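Local coordinates for protein TagI restriction endonuclease (Thermocrispum agreste, PDB 6GHS) that probably cleaves DNA that carries modified cytosines such as 5-methylcytosine, pairing an SRA domain that reads the modified base with an HNH nuclease domain, at residues Arg209-Gly214 against Asn245-Cys250; Ile49-Gly54 against Ile65-His70; Gly101-Val106 against Val162-Pro167. One frame throughout, in Å; residues are numbered along the deposited sequence.

In the fold
The three contacts follow one another along the chain in the order contact 2, contact 3, contact 1. Contact 2 (49-54 with 65-70) packs side chains inside the SRA domain. Contact 3 (101-106 with 162-167) has its centre about 18 Å away and touches it, because strands 45-51 and 104-109 are parallel neighbours in one mixed sheet. Its second segment belongs to the chain that leaves the SRA sheet. Contact 1 (209-214 with 245-250) lies in the HNH region and supplies three of the four zinc ligands. Its centre is about 35 Å from that of contact 2 and about 23 Å from that of contact 3. Contact 3 therefore sits between the probable reading and cutting modules.

Contact 1 of 3, residues Arg209-Gly214 against Asn245-Cys250. With ZN (zinc ion), chain B.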
loop_
_atom_site.group_PDB
_atom_site.type_symbol
_atom_site.label_atom_id
_atom_site.label_comp_id
_atom_site.label_asym_id
_atom_site.label_seq_id
_atom_site.Cartn_x
_atom_site.Cartn_y
_atom_site.Cartn_z
ATOM N N ARG A 209 18.739 0.857 -5.745
ATOM C CA ARG A 209 19.506 0.972 -4.510
ATOM C C ARG A 209 18.910 2.087 -3.717
ATOM O O ARG A 209 18.671 3.172 -4.248
ATOM C CB ARG A 209 20.967 1.309 -4.756
ATOM C CG ARG A 209 21.794 0.134 -5.221
ATOM C CD ARG A 209 23.227 0.546 -5.547
ATOM N NE ARG A 209 24.083 0.508 -4.357
ATOM C CZ ARG A 209 24.698 -0.580 -3.876
ATOM N NH1 ARG A 209 24.574 -1.784 -4.457
ATOM N NH2 ARG A 209 25.452 -0.462 -2.782
ATOM N N CYS A 210 18.688 1.822 -2.436
ATOM C CA CYS A 210 18.212 2.837 -1.529
ATOM C C CYS A 210 19.247 3.933 -1.417
ATOM O O CYS A 210 20.432 3.670 -1.161
ATOM C CB CYS A 210 17.954 2.259 -0.153
ATOM S SG CYS A 210 17.225 3.470 0.954
ATOM N N GLN A 211 18.785 5.165 -1.603
ATOM C CA GLN A 211 19.653 6.323 -1.490
ATOM C C GLN A 211 20.125 6.571 -0.045
ATOM O O GLN A 211 21.100 7.277 0.175
ATOM C CB GLN A 211 18.987 7.562 -2.095
ATOM C CG GLN A 211 18.785 7.464 -3.603
ATOM C CD GLN A 211 18.318 8.765 -4.246
ATOM O OE1 GLN A 211 17.239 8.818 -4.839
ATOM N NE2 GLN A 211 19.138 9.819 -4.147
ATOM N N VAL A 212 19.460 5.967 0.936
ATOM C CA VAL A 212 19.833 6.137 2.340
ATOM C C VAL A 212 20.740 5.020 2.863
ATOM O O VAL A 212 21.814 5.321 3.375
ATOM C CB VAL A 212 18.583 6.242 3.226
ATOM C CG1 VAL A 212 18.987 6.353 4.689
ATOM C CG2 VAL A 212 17.724 7.428 2.781
ATOM N N CYS A 213 20.297 3.759 2.749
ATOM C CA CYS A 213 21.006 2.599 3.348
ATOM C C CYS A 213 21.797 1.743 2.350
ATOM O O CYS A 213 22.485 0.795 2.748
ATOM C CB CYS A 213 20.039 1.705 4.158
ATOM S SG CYS A 213 18.863 0.759 3.179
ATOM N N GLY A 214 21.688 2.052 1.063
ATOM C CA GLY A 214 22.494 1.381 0.056
ATOM C C GLY A 214 21.994 0.050 -0.477
ATOM O O GLY A 214 22.488 -0.393 -1.513
ATOM N N ASN A 245 11.915 15.612 -7.509
ATOM C CA ASN A 245 11.158 15.569 -6.268
ATOM C C ASN A 245 10.906 14.111 -5.857
ATOM O O ASN A 245 9.813 13.756 -5.430
ATOM C CB ASN A 245 9.847 16.315 -6.508
ATOM C CG ASN A 245 8.987 16.421 -5.270
ATOM O OD1 ASN A 245 9.483 16.449 -4.146
ATOM N ND2 ASN A 245 7.676 16.464 -5.475
ATOM N N MET A 246 11.925 13.265 -5.982
ATOM C CA MET A 246 11.772 11.833 -5.739
ATOM C C MET A 246 13.089 11.183 -5.358
ATOM O O MET A 246 14.131 11.552 -5.890
ATOM C CB MET A 246 11.228 11.144 -6.982
ATOM C CG MET A 246 11.053 9.650 -6.804
ATOM S SD MET A 246 10.045 8.923 -8.088
ATOM C CE MET A 246 8.431 9.589 -7.684
ATOM N N LEU A 247 13.021 10.210 -4.447
ATOM C CA LEU A 247 14.172 9.387 -4.058
ATOM C C LEU A 247 13.847 7.912 -4.242
ATOM O O LEU A 247 12.738 7.483 -3.934
ATOM C CB LEU A 247 14.522 9.596 -2.585
ATOM C CG LEU A 247 14.795 11.011 -2.083
ATOM C CD1 LEU A 247 14.662 11.040 -0.563
ATOM C CD2 LEU A 247 16.171 11.475 -2.520
ATOM N N CYS A 248 14.816 7.142 -4.724
ATOM C CA CYS A 248 14.733 5.680 -4.688
ATOM C C CYS A 248 15.118 5.189 -3.282
ATOM O O CYS A 248 16.224 5.447 -2.816
ATOM C CB CYS A 248 15.672 5.086 -5.735
ATOM S SG CYS A 248 15.766 3.288 -5.758
ATOM N N LEU A 249 14.196 4.496 -2.615
ATOM C CA LEU A 249 14.392 4.005 -1.243
ATOM C C LEU A 249 13.915 2.574 -1.040
ATOM O O LEU A 249 12.990 2.133 -1.712
ATOM C CB LEU A 249 13.599 4.850 -0.264
ATOM C CG LEU A 249 13.839 6.343 -0.226
ATOM C CD1 LEU A 249 12.864 6.956 0.766
ATOM C CD2 LEU A 249 15.266 6.645 0.181
ATOM N N CYS A 250 14.496 1.883 -0.058
ATOM C CA CYS A 250 14.005 0.573 0.350
ATOM C C CYS A 250 12.720 0.813 1.119
ATOM O O CYS A 250 12.495 1.928 1.603
ATOM C CB CYS A 250 15.008 -0.169 1.230
ATOM S SG CYS A 250 15.436 0.730 2.719
HETATM ZN ZN ZN B . 17.335 1.926 2.822
#
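Three cysteine side chains converge on one zinc ion. Cys210 and Cys213 come from the loop 209-214, and Cys250 follows strand 246-249 directly, at the N-cap of helix 251-258. SG of Cys210 lies anti to its backbone N (chi1 -175°). In Cys213 and Cys250, SG takes the crowded position between backbone N and carbonyl carbon. These torsions turn all three sulfurs to the metal, with SG of Cys213 and SG of Cys250 3.5 Å apart. Asp253 OD2, from the same helix, completes the site.

The sulfur of Cys210 is also gripped by backbone donors. The N-H of Cys250 points at Cys210 SG over 3.3 Å, nearly straight at 165°. Two more N-H groups of its own loop, those of Val212 and Cys213, reach the same atom. Three such donors would probably stabilise negative charge on this thiolate.

Gln211 fixes the loop to the strand at two points. Its N-H bonds to Cys248 O at 2.8 Å, nearly along the C=O axis. Its side chain starts beside the backbone N, runs on extended and crosses Leu247 at about a right angle. OE1 then accepts the N-H of Cys248 at 2.9 Å, in the carbonyl plane and on a lone pair. NE2 bonds to the backbone O of Arg283, so both ends of the buried amide have partners.

The end of Leu249 returns to the loop: its CD2 meets Val212 CG2 at 3.7 Å, the two side chains crossing obliquely, and also lies against Cys210 SG. Phe257 of helix 251-258 packs on Leu249 and Leu247.

A CxxC turn with backbone N-H groups on its first sulfur is a zinc knuckle. Here it supplies two ligands of a Cys3Asp zinc site, probably structural, within the HNH (beta-beta-alpha-metal) nuclease domain.

Contact 2 of 3, residues Ile49-Gly54 against Ile65-His70; sequences IVLNGG and IIYTGH
This contact is part of the hydrophobic core of the SRA domain, where strands 45-51 and 64-68 of its curved mixed sheet face each other without pairing. Segments 49-51 and 65-68 run at 102° to each other, and their axes come no closer than 9.2 Å. Side chains fill the gap.

Tyr67 is the centre. Its CG lies anti to the backbone N (chi1 -170°), which places the ring among Ile49, Val50 and Leu51. Ile49 meets it tip to tip. Its CD1 sits over one ring face, 3.9 Å from the Tyr67 ring centroid, in a CH-pi contact. CG1 of Ile49 takes the crowded position between backbone N and carbonyl carbon (chi1 60°), carrying CD1 over the ring. Leu51 slides past the ring in the opposite direction, and its CD1 lies at the ring edge, 4.1 Å from Tyr67 CD1. The other branch of Leu51 turns to Ile65, with Leu51 CD2 meeting Ile65 CG2 at 3.6 Å. Tyr67 OH comes to 3.4 Å from Val50 O.

An alanine at Tyr67 would probably loosen this core, because Ile49 CD1 would lose the ring face and Leu51 CD1 the ring edge.

Leu151 of strand 145-153 packs on both Ile49 and Tyr67. Val106 of strand 104-109 touches Ile49 and Ile65. Such aliphatic and aromatic packing across a curved sheet is consistent with the barrel-like SRA fold of the PUA clan.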
loop_
_atom_site.group_PDB
_atom_site.type_symbol
_atom_site.label_atom_id
_atom_site.label_comp_id
_atom_site.label_asym_id
_atom_site.label_seq_id
_atom_site.Cartn_x
_atom_site.Cartn_y
_atom_site.Cartn_z
ATOM N N ILE A 49 -2.937 -8.364 -21.045
ATOM C CA ILE A 49 -3.162 -9.791 -21.187
ATOM C C ILE A 49 -4.451 -10.021 -21.939
ATOM O O ILE A 49 -5.368 -9.215 -21.856
ATOM C CB ILE A 49 -3.205 -10.536 -19.834
ATOM C CG1 ILE A 49 -4.326 -10.026 -18.912
ATOM C CG2 ILE A 49 -1.861 -10.412 -19.129
ATOM C CD1 ILE A 49 -4.711 -11.019 -17.829
ATOM N N VAL A 50 -4.497 -11.132 -22.667
ATOM C CA VAL A 50 -5.680 -11.590 -23.378
ATOM C C VAL A 50 -6.124 -12.877 -22.727
ATOM O O VAL A 50 -5.315 -13.790 -22.570
ATOM C CB VAL A 50 -5.362 -11.856 -24.850
ATOM C CG1 VAL A 50 -6.496 -12.612 -25.546
ATOM C CG2 VAL A 50 -5.051 -10.539 -25.548
ATOM N N LEU A 51 -7.408 -12.943 -22.383
ATOM C CA LEU A 51 -7.964 -14.025 -21.593
ATOM C C LEU A 51 -9.032 -14.756 -22.395
ATOM O O LEU A 51 -10.169 -14.301 -22.498
ATOM C CB LEU A 51 -8.530 -13.451 -20.292
ATOM C CG LEU A 51 -9.175 -14.408 -19.276
ATOM C CD1 LEU A 51 -8.412 -15.725 -19.074
ATOM C CD2 LEU A 51 -9.356 -13.672 -17.957
ATOM N N ASN A 52 -8.639 -15.899 -22.952
ATOM C CA ASN A 52 -9.445 -16.675 -23.884
ATOM C C ASN A 52 -9.288 -18.163 -23.535
ATOM O O ASN A 52 -8.899 -18.970 -24.385
ATOM C CB ASN A 52 -8.944 -16.365 -25.309
ATOM C CG ASN A 52 -9.912 -16.804 -26.406
ATOM O OD1 ASN A 52 -10.895 -17.516 -26.167
ATOM N ND2 ASN A 52 -9.626 -16.374 -27.632
ATOM N N GLY A 53 -9.577 -18.509 -22.274
ATOM C CA GLY A 53 -9.445 -19.886 -21.747
ATOM C C GLY A 53 -8.189 -20.648 -22.174
ATOM O O GLY A 53 -8.277 -21.785 -22.653
ATOM N N GLY A 54 -7.027 -20.013 -22.004
ATOM C CA GLY A 54 -5.731 -20.566 -22.423
ATOM C C GLY A 54 -5.268 -21.768 -21.614
ATOM O O GLY A 54 -4.651 -22.673 -22.174
ATOM N N ILE A 65 -9.361 -12.055 -11.161
ATOM C CA ILE A 65 -8.899 -13.045 -12.145
ATOM C C ILE A 65 -7.670 -13.782 -11.644
ATOM O O ILE A 65 -6.686 -13.154 -11.249
ATOM C CB ILE A 65 -8.481 -12.414 -13.487
ATOM C CG1 ILE A 65 -9.503 -11.388 -13.962
ATOM C CG2 ILE A 65 -8.306 -13.501 -14.543
ATOM C CD1 ILE A 65 -9.139 -10.750 -15.282
ATOM N N ILE A 66 -7.735 -15.110 -11.696
ATOM C CA ILE A 66 -6.563 -15.950 -11.531
ATOM C C ILE A 66 -6.089 -16.276 -12.941
ATOM O O ILE A 66 -6.695 -17.112 -13.609
ATOM C CB ILE A 66 -6.871 -17.251 -10.747
ATOM C CG1 ILE A 66 -7.676 -16.960 -9.484
ATOM C CG2 ILE A 66 -5.585 -17.970 -10.375
ATOM C CD1 ILE A 66 -7.150 -15.807 -8.657
ATOM N N TYR A 67 -5.032 -15.595 -13.397
ATOM C CA TYR A 67 -4.458 -15.808 -14.733
ATOM C C TYR A 67 -3.263 -16.737 -14.654
ATOM O O TYR A 67 -2.414 -16.571 -13.794
ATOM C CB TYR A 67 -4.024 -14.480 -15.353
ATOM C CG TYR A 67 -3.633 -14.572 -16.816
ATOM C CD1 TYR A 67 -4.574 -14.917 -17.788
ATOM C CD2 TYR A 67 -2.334 -14.302 -17.237
ATOM C CE1 TYR A 67 -4.232 -15.003 -19.131
ATOM C CE2 TYR A 67 -1.984 -14.384 -18.580
ATOM C CZ TYR A 67 -2.937 -14.734 -19.524
ATOM O OH TYR A 67 -2.608 -14.823 -20.857
ATOM N N THR A 68 -3.202 -17.704 -15.566
ATOM C CA THR A 68 -2.087 -18.650 -15.646
ATOM C C THR A 68 -1.131 -18.237 -16.753
ATOM O O THR A 68 -1.550 -17.808 -17.822
ATOM C CB THR A 68 -2.585 -20.080 -15.898
ATOM O OG1 THR A 68 -3.702 -20.348 -15.040
ATOM C CG2 THR A 68 -1.477 -21.103 -15.615
ATOM N N GLY A 69 0.158 -18.393 -16.484
ATOM C CA GLY A 69 1.202 -17.806 -17.301
ATOM C C GLY A 69 1.556 -18.582 -18.543
ATOM O O GLY A 69 0.876 -19.515 -18.929
ATOM N N HIS A 70 2.651 -18.166 -19.157
ATOM C CA HIS A 70 3.113 -18.708 -20.408
ATOM C C HIS A 70 4.307 -19.641 -20.197
ATOM O O HIS A 70 5.084 -19.458 -19.261
ATOM C CB HIS A 70 3.507 -17.560 -21.339
ATOM C CG HIS A 70 3.874 -18.014 -22.709
ATOM N ND1 HIS A 70 5.173 -18.291 -23.071
ATOM C CD2 HIS A 70 3.109 -18.306 -23.786
ATOM C CE1 HIS A 70 5.198 -18.709 -24.323
ATOM N NE2 HIS A 70 3.957 -18.729 -24.780
#

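Contact 3 of 3, residues Gly101-Val106 against Val162-Pro167; sequences GLPVRV and VVVDNP
A Schellman motif ends helix 89-100 here, and the chain beyond the SRA sheet docks on it. Gly101 is the C-prime residue, with phi at +66°. Its N bonds to Gln98 O, while the N of Leu102 bonds to Ser97 O. The carbonyl of Gly101 is thereby turned to the segment 162-167.

That carbonyl makes the one clear hydrogen bond between the two segments. The N-H of Val163 meets Gly101 O at 3.3 Å, with an angle of 154° at the hydrogen. The donor lies nearly along the C=O axis. CA of Val162 adds a CA-H...O contact to the same oxygen at 3.4 Å.

Apolar side chains close in around this bond. Leu102 has its CG beside the backbone N, and its CB points away from 162-167. The branch at CD2 still comes back, crosses Val163 obliquely and meets Val163 CG2 at 3.6 Å. The same methyl lies close to Val163 O. The CB of Pro103 points toward 162-167, and its ring touches all three valines. Its CD faces Val163 O and also touches Val162 CB at 4.2 Å. Its CG meets Val164 CG1 at 3.8 Å, the two side chains crossing at about a right angle.

Ile154, just after strand 145-153, packs on Pro103 and Val162. Ala196, at the start of helix 196-206, touches Leu102 and Val163. The short, weakly bonded strand at about 163-164 runs parallel to strand 194-195, which leads into that helix. The contact thus lies between the end of helix 89-100, strand 104-109 and the start of helix 196-206.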
loop_
_atom_site.group_PDB
_atom_site.type_symbol
_atom_site.label_atom_id
_atom_site.label_comp_id
_atom_site.label_asym_id
_atom_site.label_seq_id
_atom_site.Cartn_x
_atom_site.Cartn_y
_atom_site.Cartn_z
ATOM N N GLY A 101 3.531 -1.604 -9.586
ATOM C CA GLY A 101 2.148 -1.161 -9.507
ATOM C C GLY A 101 1.680 -0.596 -10.834
ATOM O O GLY A 101 1.085 0.477 -10.872
ATOM N N LEU A 102 1.974 -1.309 -11.923
ATOM C CA LEU A 102 1.616 -0.871 -13.264
ATOM C C LEU A 102 0.339 -1.561 -13.623
ATOM O O LEU A 102 0.265 -2.770 -13.482
ATOM C CB LEU A 102 2.682 -1.258 -14.274
ATOM C CG LEU A 102 3.976 -0.453 -14.130
ATOM C CD1 LEU A 102 5.152 -1.210 -14.734
ATOM C CD2 LEU A 102 3.864 0.925 -14.767
ATOM N N PRO A 103 -0.666 -0.806 -14.104
ATOM C CA PRO A 103 -1.954 -1.400 -14.455
ATOM C C PRO A 103 -1.862 -2.189 -15.748
ATOM O O PRO A 103 -1.045 -1.865 -16.610
ATOM C CB PRO A 103 -2.846 -0.183 -14.643
ATOM C CG PRO A 103 -1.920 0.865 -15.146
ATOM C CD PRO A 103 -0.609 0.620 -14.477
ATOM N N VAL A 104 -2.705 -3.208 -15.872
ATOM C CA VAL A 104 -2.647 -4.148 -16.987
ATOM C C VAL A 104 -3.986 -4.151 -17.704
ATOM O O VAL A 104 -4.994 -4.528 -17.110
ATOM C CB VAL A 104 -2.376 -5.585 -16.483
ATOM C CG1 VAL A 104 -2.463 -6.595 -17.626
ATOM C CG2 VAL A 104 -1.024 -5.664 -15.787
ATOM N N ARG A 105 -3.997 -3.767 -18.978
ATOM C CA ARG A 105 -5.205 -3.903 -19.799
ATOM C C ARG A 105 -5.624 -5.372 -19.958
ATOM O O ARG A 105 -4.924 -6.157 -20.606
ATOM C CB ARG A 105 -4.987 -3.302 -21.190
ATOM C CG ARG A 105 -4.818 -1.794 -21.225
ATOM C CD ARG A 105 -4.787 -1.298 -22.659
ATOM N NE ARG A 105 -3.648 -1.851 -23.390
ATOM C CZ ARG A 105 -2.399 -1.410 -23.296
ATOM N NH1 ARG A 105 -2.097 -0.381 -22.510
ATOM N NH2 ARG A 105 -1.439 -2.004 -23.999
ATOM N N VAL A 106 -6.759 -5.742 -19.377
ATOM C CA VAL A 106 -7.370 -7.024 -19.696
ATOM C C VAL A 106 -8.246 -6.876 -20.941
ATOM O O VAL A 106 -9.122 -6.012 -20.989
ATOM C CB VAL A 106 -8.194 -7.573 -18.524
ATOM C CG1 VAL A 106 -9.020 -8.794 -18.944
ATOM C CG2 VAL A 106 -7.258 -7.919 -17.377
ATOM N N VAL A 162 -1.774 3.164 -8.583
ATOM C CA VAL A 162 -1.134 2.819 -9.856
ATOM C C VAL A 162 -0.440 3.997 -10.538
ATOM O O VAL A 162 -0.731 5.165 -10.264
ATOM C CB VAL A 162 -2.111 2.122 -10.850
ATOM C CG1 VAL A 162 -2.606 0.803 -10.266
ATOM C CG2 VAL A 162 -3.278 3.025 -11.264
ATOM N N VAL A 163 0.474 3.647 -11.438
ATOM C CA VAL A 163 1.239 4.603 -12.226
ATOM C C VAL A 163 1.007 4.298 -13.712
ATOM O O VAL A 163 1.063 3.138 -14.122
ATOM C CB VAL A 163 2.746 4.590 -11.854
ATOM C CG1 VAL A 163 2.946 5.095 -10.439
ATOM C CG2 VAL A 163 3.374 3.210 -11.970
ATOM N N VAL A 164 0.725 5.333 -14.507
ATOM C CA VAL A 164 0.399 5.178 -15.937
ATOM C C VAL A 164 1.316 6.044 -16.805
ATOM O O VAL A 164 1.893 7.023 -16.317
ATOM C CB VAL A 164 -1.088 5.504 -16.228
ATOM C CG1 VAL A 164 -2.005 4.705 -15.305
ATOM C CG2 VAL A 164 -1.373 7.004 -16.116
ATOM N N ASP A 165 1.428 5.684 -18.087
ATOM C CA ASP A 165 2.376 6.335 -19.007
ATOM C C ASP A 165 1.947 7.740 -19.429
ATOM O O ASP A 165 2.754 8.672 -19.348
ATOM C CB ASP A 165 2.664 5.465 -20.246
ATOM C CG ASP A 165 4.044 4.819 -20.205
ATOM O OD1 ASP A 165 5.014 5.457 -19.729
ATOM O OD2 ASP A 165 4.168 3.673 -20.677
ATOM N N ASN A 166 0.697 7.889 -19.880
ATOM C CA ASN A 166 0.145 9.211 -20.243
ATOM C C ASN A 166 -1.028 9.595 -19.302
ATOM O O ASN A 166 -2.135 9.042 -19.434
ATOM C CB ASN A 166 -0.275 9.244 -21.732
ATOM C CG ASN A 166 0.002 10.593 -22.399
ATOM O OD1 ASN A 166 -0.214 11.657 -21.813
ATOM N ND2 ASN A 166 0.481 10.549 -23.633
ATOM N N PRO A 167 -0.773 10.507 -18.322
ATOM C CA PRO A 167 -1.836 11.139 -17.537
ATOM C C PRO A 167 -2.146 12.554 -18.041
ATOM O O PRO A 167 -3.082 13.193 -17.561
ATOM C CB PRO A 167 -1.242 11.172 -16.117
ATOM C CG PRO A 167 0.248 11.072 -16.290
ATOM C CD PRO A 167 0.547 10.830 -17.744
#